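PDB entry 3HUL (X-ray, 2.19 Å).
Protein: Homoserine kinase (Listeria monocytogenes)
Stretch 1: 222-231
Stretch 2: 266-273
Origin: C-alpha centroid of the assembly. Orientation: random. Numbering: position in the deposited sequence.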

# COMPACT_ATOMS: atom_id res chain seq x y z
N GLN A 222 -27.05 17.44 19.32
CA GLN A 222 -26.88 18.85 19.73
C GLN A 222 -26.02 19.76 18.86
O GLN A 222 -26.32 20.94 18.71
CB GLN A 222 -26.44 18.94 21.21
CG GLN A 222 -25.25 18.06 21.57
CD GLN A 222 -25.01 17.94 23.09
OE1 GLN A 222 -24.71 18.92 23.78
NE2 GLN A 222 -25.13 16.71 23.60
N LEU A 223 -24.97 19.20 18.26
CA LEU A 223 -24.01 20.00 17.49
C LEU A 223 -24.34 20.09 16.00
O LEU A 223 -23.65 20.77 15.24
CB LEU A 223 -22.59 19.46 17.70
CG LEU A 223 -21.98 19.68 19.09
CD1 LEU A 223 -20.60 19.05 19.19
CD2 LEU A 223 -21.91 21.17 19.43
N VAL A 224 -25.39 19.39 15.59
CA VAL A 224 -25.74 19.32 14.17
C VAL A 224 -25.98 20.70 13.52
O VAL A 224 -25.43 20.96 12.45
CB VAL A 224 -26.91 18.31 13.90
CG1 VAL A 224 -27.54 18.50 12.50
CG2 VAL A 224 -26.45 16.85 14.10
N PRO A 225 -26.79 21.60 14.15
CA PRO A 225 -27.05 22.88 13.45
C PRO A 225 -25.80 23.78 13.21
O PRO A 225 -25.89 24.75 12.46
CB PRO A 225 -28.06 23.60 14.37
CG PRO A 225 -27.94 22.94 15.67
CD PRO A 225 -27.56 21.51 15.40
N HIS A 226 -24.67 23.43 13.83
CA HIS A 226 -23.42 24.17 13.67
C HIS A 226 -22.45 23.47 12.74
O HIS A 226 -21.31 23.91 12.58
CB HIS A 226 -22.75 24.38 15.02
CG HIS A 226 -23.55 25.22 15.97
ND1 HIS A 226 -23.51 26.60 15.96
CD2 HIS A 226 -24.42 24.87 16.95
CE1 HIS A 226 -24.32 27.06 16.89
NE2 HIS A 226 -24.88 26.03 17.51
N LEU A 227 -22.91 22.38 12.13
CA LEU A 227 -22.04 21.54 11.30
C LEU A 227 -21.59 22.25 10.04
O LEU A 227 -20.39 22.27 9.74
CB LEU A 227 -22.73 20.20 10.98
CG LEU A 227 -21.86 19.10 10.37
CD1 LEU A 227 -20.62 18.85 11.21
CD2 LEU A 227 -22.69 17.83 10.23
N ALA A 228 -22.55 22.83 9.31
CA ALA A 228 -22.25 23.62 8.10
C ALA A 228 -21.24 24.72 8.39
O ALA A 228 -20.33 24.95 7.59
CB ALA A 228 -23.53 24.21 7.51
N GLN A 229 -21.40 25.38 9.55
CA GLN A 229 -20.56 26.49 9.97
C GLN A 229 -19.14 25.99 10.31
O GLN A 229 -18.16 26.62 9.94
CB GLN A 229 -21.20 27.18 11.18
CG GLN A 229 -20.31 28.13 11.99
CD GLN A 229 -20.88 28.41 13.38
OE1 GLN A 229 -21.50 27.54 14.01
NE2 GLN A 229 -20.66 29.62 13.88
N ILE A 230 -19.07 24.88 11.04
CA ILE A 230 -17.81 24.24 11.37
C ILE A 230 -17.08 23.82 10.08
O ILE A 230 -15.91 24.14 9.92
CB ILE A 230 -18.02 23.04 12.33
CG1 ILE A 230 -18.40 23.55 13.72
CG2 ILE A 230 -16.75 22.12 12.38
CD1 ILE A 230 -18.82 22.47 14.70
N ARG A 231 -17.79 23.16 9.17
CA ARG A 231 -17.28 22.84 7.83
C ARG A 231 -16.71 24.03 7.08
O ARG A 231 -15.57 24.00 6.62
CB ARG A 231 -18.37 22.21 6.96
CG ARG A 231 -18.36 20.74 6.98
CD ARG A 231 -19.55 20.08 6.29
NE ARG A 231 -19.66 18.72 6.82
CZ ARG A 231 -20.76 17.98 6.87
NH1 ARG A 231 -21.91 18.44 6.42
NH2 ARG A 231 -20.70 16.76 7.39
N SER A 266 -8.57 28.61 15.90
CA SER A 266 -9.60 29.10 15.00
C SER A 266 -11.04 28.60 15.30
O SER A 266 -12.01 29.37 15.26
CB SER A 266 -9.20 28.70 13.60
OG SER A 266 -9.92 29.43 12.66
N LEU A 267 -11.18 27.31 15.58
CA LEU A 267 -12.52 26.76 15.84
C LEU A 267 -13.04 27.16 17.22
O LEU A 267 -14.24 27.32 17.40
CB LEU A 267 -12.55 25.23 15.67
CG LEU A 267 -12.38 24.79 14.20
CD1 LEU A 267 -11.79 23.40 14.13
CD2 LEU A 267 -13.67 24.87 13.40
N GLN A 268 -12.13 27.30 18.18
CA GLN A 268 -12.44 27.88 19.48
C GLN A 268 -13.06 29.29 19.42
O GLN A 268 -13.72 29.68 20.37
CB GLN A 268 -11.18 27.89 20.36
CG GLN A 268 -10.88 26.51 20.92
CD GLN A 268 -9.53 26.37 21.58
OE1 GLN A 268 -8.61 27.16 21.35
NE2 GLN A 268 -9.40 25.32 22.37
N THR A 269 -12.88 30.03 18.32
CA THR A 269 -13.48 31.38 18.22
C THR A 269 -14.98 31.34 17.94
O THR A 269 -15.64 32.38 18.00
CB THR A 269 -12.83 32.31 17.16
OG1 THR A 269 -13.11 31.82 15.85
CG2 THR A 269 -11.32 32.47 17.35
N LEU A 270 -15.51 30.17 17.61
CA LEU A 270 -16.94 30.05 17.29
C LEU A 270 -17.82 30.09 18.54
O LEU A 270 -19.03 30.33 18.44
CB LEU A 270 -17.21 28.79 16.44
CG LEU A 270 -16.46 28.73 15.11
CD1 LEU A 270 -16.68 27.36 14.41
CD2 LEU A 270 -16.90 29.89 14.20
N GLU A 271 -17.20 29.87 19.70
CA GLU A 271 -17.87 29.89 21.01
C GLU A 271 -19.12 29.00 21.02
O GLU A 271 -20.23 29.42 21.39
CB GLU A 271 -18.16 31.32 21.46
CG GLU A 271 -16.88 32.07 21.85
CD GLU A 271 -16.98 33.57 21.71
OE1 GLU A 271 -15.93 34.25 21.88
OE2 GLU A 271 -18.09 34.08 21.44
N ILE A 272 -18.90 27.79 20.56
CA ILE A 272 -19.91 26.77 20.57
C ILE A 272 -19.77 26.12 21.95
O ILE A 272 -18.68 26.08 22.52
CB ILE A 272 -19.70 25.79 19.37
CG1 ILE A 272 -20.04 26.51 18.06
CG2 ILE A 272 -20.54 24.53 19.50
CD1 ILE A 272 -19.38 25.91 16.84
N ASP A 273 -20.89 25.64 22.48
CA ASP A 273 -20.89 25.02 23.80
C ASP A 273 -20.30 23.60 23.75
O ASP A 273 -21.05 22.60 23.75
CB ASP A 273 -22.32 25.01 24.37
CG ASP A 273 -22.34 24.70 25.85
OD1 ASP A 273 -21.27 24.77 26.50
OD2 ASP A 273 -23.43 24.37 26.36

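Stretch 2 enters as the last part of a helix and leaves as a loop. Stretch 1 passes from a 3-10 segment into a helix, with His226 at its N-cap position. No hydrogen bond joins the two stretches; the contact is mainly apolar.

Ser266 lies out of reach, but its O accepts hydrogen bonds from Thr269 N (3.2 Å) and Thr269 OG1 (2.7 Å). Leu267 points toward stretch 1. Its CD2 lies 4.3 Å from CG2 of Ile230, a loose contact between buried side chains. A type I turn runs from Gln268 to Glu271, and Leu270 within it faces stretch 1. Leu270 CD1 is 4.2 Å from Ile230 CG1, while Leu270 CD2 is 3.8 Å from Gln229 NE2. Glu271 has positive phi and makes no contact.

Ile272 then points back toward stretch 1 and has the largest covered area of either stretch. Its CG2 packs against Leu223 CD2 at 3.6 Å. Its CD1 reaches Ile230 CG1 at 4.0 Å. Its CG1 sits over one face of the His226 ring, 4.1 Å from His226 ND1. That ring is held within stretch 1 by a hydrogen bond from His226 ND1 to Gln229 OE1 (3.0 Å). Asp273 points sideways and makes no contact.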